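Local structure of exodeoxyribonuclease III (Neisseria meningitidis, 2JC4) at residues 40-45 and 54-59; 91-96 and 100-105. The protein probably acts as a metal-dependent 3'-5' exonuclease on double-stranded DNA in DNA repair, using magnesium or manganese ions. All coordinates share one frame; numbering follows the deposited sequence.

Interaction 1 of 2, residues 40-45 and 54-59; sequences DKFPAA and CVWSGQ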
loop_
_atom_site.group_PDB
_atom_site.type_symbol
_atom_site.label_atom_id
_atom_site.label_comp_id
_atom_site.label_asym_id
_atom_site.label_seq_id
_atom_site.Cartn_x
_atom_site.Cartn_y
_atom_site.Cartn_z
ATOM N N ASP A 40 17.034 12.171 4.010
ATOM C CA ASP A 40 17.941 12.855 3.073
ATOM C C ASP A 40 18.639 11.915 2.076
ATOM O O ASP A 40 19.530 12.350 1.327
ATOM C CB ASP A 40 18.962 13.722 3.850
ATOM C CG ASP A 40 20.039 12.902 4.558
ATOM O OD1 ASP A 40 19.900 11.656 4.635
ATOM O OD2 ASP A 40 21.031 13.499 5.053
ATOM N N LYS A 41 18.266 10.622 2.067
ATOM C CA LYS A 41 18.833 9.670 1.106
ATOM C C LYS A 41 17.829 9.256 -0.003
ATOM O O LYS A 41 18.163 8.516 -0.935
ATOM C CB LYS A 41 19.391 8.456 1.834
ATOM C CG LYS A 41 20.480 8.786 2.856
ATOM C CD LYS A 41 21.839 8.946 2.185
ATOM C CE LYS A 41 22.889 9.521 3.131
ATOM N NZ LYS A 41 22.927 11.023 3.031
ATOM N N PHE A 42 16.610 9.763 0.091
ATOM C CA PHE A 42 15.592 9.538 -0.936
ATOM C C PHE A 42 16.153 10.086 -2.262
ATOM O O PHE A 42 16.645 11.231 -2.268
ATOM C CB PHE A 42 14.312 10.289 -0.556
ATOM C CG PHE A 42 13.164 10.045 -1.491
ATOM C CD1 PHE A 42 12.372 8.893 -1.363
ATOM C CD2 PHE A 42 12.879 10.944 -2.514
ATOM C CE1 PHE A 42 11.305 8.667 -2.229
ATOM C CE2 PHE A 42 11.797 10.719 -3.408
ATOM C CZ PHE A 42 11.022 9.587 -3.264
ATOM N N PRO A 43 16.067 9.300 -3.375
ATOM C CA PRO A 43 16.570 9.776 -4.677
ATOM C C PRO A 43 15.648 10.820 -5.357
ATOM O O PRO A 43 15.179 10.624 -6.503
ATOM C CB PRO A 43 16.687 8.472 -5.484
ATOM C CG PRO A 43 15.517 7.639 -4.984
ATOM C CD PRO A 43 15.517 7.922 -3.490
ATOM N N ALA A 44 15.435 11.945 -4.676
ATOM C CA ALA A 44 14.504 12.975 -5.151
ATOM C C ALA A 44 14.922 13.498 -6.546
ATOM O O ALA A 44 14.114 13.565 -7.470
ATOM C CB ALA A 44 14.395 14.135 -4.127
ATOM N N ALA A 45 16.200 13.807 -6.715
ATOM C CA ALA A 45 16.695 14.311 -8.005
ATOM C C ALA A 45 16.417 13.332 -9.150
ATOM O O ALA A 45 15.976 13.749 -10.196
ATOM C CB ALA A 45 18.209 14.660 -7.928
ATOM N N CYS A 54 7.583 14.646 -5.775
ATOM C CA CYS A 54 7.733 13.617 -4.758
ATOM C C CYS A 54 7.554 14.211 -3.393
ATOM O O CYS A 54 8.124 15.273 -3.114
ATOM C CB CYS A 54 9.159 13.050 -4.789
ATOM S SG CYS A 54 9.597 12.333 -6.353
ATOM N N VAL A 55 6.781 13.541 -2.536
ATOM C CA VAL A 55 6.831 13.831 -1.100
ATOM C C VAL A 55 7.085 12.523 -0.386
ATOM O O VAL A 55 6.670 11.474 -0.871
ATOM C CB VAL A 55 5.559 14.528 -0.562
ATOM C CG1 VAL A 55 5.395 15.921 -1.244
ATOM C CG2 VAL A 55 4.291 13.652 -0.753
ATOM N N TRP A 56 7.803 12.569 0.727
ATOM C CA TRP A 56 8.183 11.315 1.362
ATOM C C TRP A 56 8.478 11.485 2.835
ATOM O O TRP A 56 8.652 12.617 3.342
ATOM C CB TRP A 56 9.404 10.695 0.652
ATOM C CG TRP A 56 10.652 11.532 0.788
ATOM C CD1 TRP A 56 11.650 11.363 1.716
ATOM C CD2 TRP A 56 11.046 12.666 -0.026
ATOM N NE1 TRP A 56 12.637 12.313 1.525
ATOM C CE2 TRP A 56 12.292 13.122 0.469
ATOM C CE3 TRP A 56 10.480 13.321 -1.122
ATOM C CZ2 TRP A 56 12.964 14.210 -0.082
ATOM C CZ3 TRP A 56 11.157 14.413 -1.676
ATOM C CH2 TRP A 56 12.386 14.838 -1.155
ATOM N N SER A 57 8.583 10.336 3.501
ATOM C CA SER A 57 8.845 10.272 4.936
ATOM C C SER A 57 9.691 9.041 5.074
ATOM O O SER A 57 9.180 7.899 4.907
ATOM C CB SER A 57 7.537 10.074 5.714
ATOM O OG SER A 57 7.757 10.046 7.123
ATOM N N GLY A 58 10.977 9.260 5.329
ATOM C CA GLY A 58 11.941 8.151 5.450
ATOM C C GLY A 58 12.668 8.126 6.793
ATOM O O GLY A 58 12.698 9.117 7.511
ATOM N N GLN A 59 13.239 6.976 7.124
ATOM C CA GLN A 59 14.077 6.838 8.292
ATOM C C GLN A 59 15.127 5.829 7.901
ATOM O O GLN A 59 14.951 5.083 6.927
ATOM C CB GLN A 59 13.267 6.343 9.502
ATOM C CG GLN A 59 12.628 4.974 9.269
ATOM C CD GLN A 59 11.912 4.414 10.475
ATOM O OE1 GLN A 59 10.734 4.120 10.409
ATOM N NE2 GLN A 59 12.624 4.254 11.572
#
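Phe42 turns CG anti to its own backbone N (chi1 -176°), while Trp56 carries CG in the position between backbone N and carbonyl carbon (chi1 65°), and these two choices lay one ring flat on the other. The result is an offset stack: the phenyl ring and the five-membered ring of the indole have centroids 4.1 Å apart and planes only 10° from parallel. Phe42 CD2 comes down to 3.5 Å from Trp56 CD2. Each residue also rests its beta carbon over the partner's ring, with Phe42 CB 3.6 Å from the centroid of the pyrrole part. On its other face the phenyl ring has CD of the neighbouring Pro43. Ala44 CB reaches the far end of the six-membered ring, 3.7 Å from Trp56 CH2, and Cys54 CB packs 3.8 Å from Phe42 CE2 with the sulfur at the phenyl edge. The indole N-H is not spent on the stack; it bonds to the carbonyl O of Gln39, just before residues 40-45, which helps fix the indole's rotation. Leu47, Leu11 and Ala66 also touch Phe42. The offset stack joins the loop leading into helix 44-48 to strand 53-57, an outermost strand of one sheet of the DNase I-like fold.

Interaction 2 of 2, residues 91-96 and 100-105; sequences VIAATV and RVINVY
An antiparallel beta hairpin, strands 91-96 and 99-105, brings Val91-Val96 alongside Arg100-Tyr105 with local axes 4.7 Å apart at closest. Ile92 with Asn103 and Ala94 with Val101 are the hydrogen-bonded pairs; the tightest bonds are Asn103 N to Ile92 O and Val101 N to Ala94 O, both 2.8 Å. Between them sits the non-hydrogen-bonded pair Ala93 and Ile102, where Ala93 CB meets Ile102 CG1 at 3.9 Å. Arg100 folds back over the neighbouring strand through a bend at chi2 (60°), laying one guanidinium face over Ala93 CB and Ala94 N. Its NH1 donates to Thr95 OG1 at 3.0 Å, with the oxygen tilted 23° out of the guanidinium plane. NH1 also bonds to Asp75 O and NE forms a salt bridge with Glu134, so at least three residues grip the guanidinium group. On the opposite face of the sheet, Ile92 CG2 lies 3.9 Å from Asn103 ND2, and the Asn103 amide is satisfied by Gln33 and Leu32 O. Ile102 and Val104 face helix 115-135, whereas Val101 and Asn103 face strand 29-33. This sheet-on-sheet and sheet-on-helix layering is that of the DNase I-like sandwich, and strand 99-105 ends at Tyr105, a predicted active-site residue.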
loop_
_atom_site.group_PDB
_atom_site.type_symbol
_atom_site.label_atom_id
_atom_site.label_comp_id
_atom_site.label_asym_id
_atom_site.label_seq_id
_atom_site.Cartn_x
_atom_site.Cartn_y
_atom_site.Cartn_z
ATOM N N VAL A 91 3.041 6.376 7.417
ATOM C CA VAL A 91 1.808 7.019 6.889
ATOM C C VAL A 91 2.174 8.398 6.310
ATOM O O VAL A 91 2.757 9.259 6.997
ATOM C CB VAL A 91 0.743 7.201 8.005
ATOM C CG1 VAL A 91 -0.575 7.821 7.457
ATOM C CG2 VAL A 91 0.451 5.882 8.735
ATOM N N ILE A 92 1.841 8.593 5.044
ATOM C CA ILE A 92 1.932 9.908 4.438
ATOM C C ILE A 92 0.667 10.116 3.627
ATOM O O ILE A 92 0.176 9.193 2.964
ATOM C CB ILE A 92 3.228 10.047 3.554
ATOM C CG1 ILE A 92 3.407 11.509 3.103
ATOM C CG2 ILE A 92 3.253 9.039 2.353
ATOM C CD1 ILE A 92 4.779 11.785 2.464
ATOM N N ALA A 93 0.115 11.321 3.698
ATOM C CA ALA A 93 -1.091 11.646 2.924
ATOM C C ALA A 93 -0.907 12.963 2.171
ATOM O O ALA A 93 -0.147 13.828 2.589
ATOM C CB ALA A 93 -2.330 11.719 3.834
ATOM N N ALA A 94 -1.623 13.126 1.075
ATOM C CA ALA A 94 -1.576 14.399 0.376
ATOM C C ALA A 94 -2.757 14.413 -0.560
ATOM O O ALA A 94 -3.298 13.362 -0.858
ATOM C CB ALA A 94 -0.292 14.549 -0.399
ATOM N N THR A 95 -3.150 15.611 -0.981
ATOM C CA THR A 95 -4.254 15.808 -1.919
ATOM C C THR A 95 -3.608 16.069 -3.267
ATOM O O THR A 95 -2.833 17.047 -3.428
ATOM C CB THR A 95 -5.164 17.003 -1.507
ATOM O OG1 THR A 95 -5.575 16.853 -0.146
ATOM C CG2 THR A 95 -6.388 17.078 -2.397
ATOM N N VAL A 96 -3.915 15.175 -4.210
ATOM C CA VAL A 96 -3.284 15.126 -5.517
ATOM C C VAL A 96 -4.394 15.160 -6.543
ATOM O O VAL A 96 -5.249 14.261 -6.556
ATOM C CB VAL A 96 -2.440 13.816 -5.715
ATOM C CG1 VAL A 96 -1.647 13.888 -7.000
ATOM C CG2 VAL A 96 -1.494 13.565 -4.531
ATOM N N ARG A 100 -7.798 12.775 -2.176
ATOM C CA ARG A 100 -7.010 12.611 -0.958
ATOM C C ARG A 100 -6.401 11.210 -1.015
ATOM O O ARG A 100 -7.140 10.211 -1.043
ATOM C CB ARG A 100 -7.911 12.747 0.283
ATOM C CG ARG A 100 -7.156 12.828 1.590
ATOM C CD ARG A 100 -6.206 14.052 1.612
ATOM N NE ARG A 100 -5.625 14.234 2.935
ATOM C CZ ARG A 100 -4.644 15.088 3.228
ATOM N NH1 ARG A 100 -4.120 15.865 2.288
ATOM N NH2 ARG A 100 -4.189 15.147 4.476
ATOM N N VAL A 101 -5.066 11.150 -0.992
ATOM C CA VAL A 101 -4.348 9.892 -1.102
ATOM C C VAL A 101 -3.708 9.629 0.263
ATOM O O VAL A 101 -2.925 10.410 0.735
ATOM C CB VAL A 101 -3.271 9.980 -2.184
ATOM C CG1 VAL A 101 -2.347 8.715 -2.199
ATOM C CG2 VAL A 101 -3.923 10.202 -3.540
ATOM N N ILE A 102 -4.069 8.536 0.908
ATOM C CA ILE A 102 -3.387 8.158 2.155
ATOM C C ILE A 102 -2.581 6.873 1.913
ATOM O O ILE A 102 -3.175 5.825 1.718
ATOM C CB ILE A 102 -4.425 7.985 3.325
ATOM C CG1 ILE A 102 -5.327 9.249 3.432
ATOM C CG2 ILE A 102 -3.716 7.560 4.634
ATOM C CD1 ILE A 102 -6.515 9.098 4.406
ATOM N N ASN A 103 -1.238 6.961 1.940
ATOM C CA ASN A 103 -0.362 5.825 1.679
ATOM C C ASN A 103 0.108 5.235 3.016
ATOM O O ASN A 103 0.622 5.959 3.870
ATOM C CB ASN A 103 0.839 6.325 0.869
ATOM C CG ASN A 103 1.898 5.259 0.620
ATOM O OD1 ASN A 103 1.624 4.055 0.671
ATOM N ND2 ASN A 103 3.123 5.711 0.305
ATOM N N VAL A 104 -0.038 3.924 3.174
ATOM C CA VAL A 104 0.328 3.240 4.398
ATOM C C VAL A 104 1.308 2.090 4.141
ATOM O O VAL A 104 1.166 1.324 3.187
ATOM C CB VAL A 104 -0.955 2.697 5.134
ATOM C CG1 VAL A 104 -1.723 3.837 5.779
ATOM C CG2 VAL A 104 -1.903 1.822 4.176
ATOM N N TYR A 105 2.298 1.987 5.003
ATOM C CA TYR A 105 3.072 0.773 5.124
ATOM C C TYR A 105 2.718 0.230 6.519
ATOM O O TYR A 105 3.283 0.684 7.531
ATOM C CB TYR A 105 4.599 1.038 4.976
ATOM C CG TYR A 105 5.348 -0.207 5.357
ATOM C CD1 TYR A 105 4.977 -1.436 4.802
ATOM C CD2 TYR A 105 6.369 -0.189 6.336
ATOM C CE1 TYR A 105 5.630 -2.634 5.178
ATOM C CE2 TYR A 105 7.037 -1.391 6.702
ATOM C CZ TYR A 105 6.631 -2.594 6.130
ATOM O OH TYR A 105 7.210 -3.800 6.496
#

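How the interactions relate
Interaction 2 is the deeper of the two, its centre about 10 Å from that of the chain, whereas interaction 1 lies about 17 Å out and is partly buried. They belong to different sheets of the sandwich: residues 54-57 belong to an outermost strand of one, residues 91-96 and 100-105 to inner strands of the other. Backbone bonds and a multiply anchored arginine dominate interaction 2; interaction 1 relies on aromatic and apolar side chains between a loop with the first turn of a helix and a strand. The two meet directly where Ile92 CD1 packs 3.6 Å from Trp56 N, on the side of strand 53-57 away from the stacked rings, so the edge strand is packed on both faces.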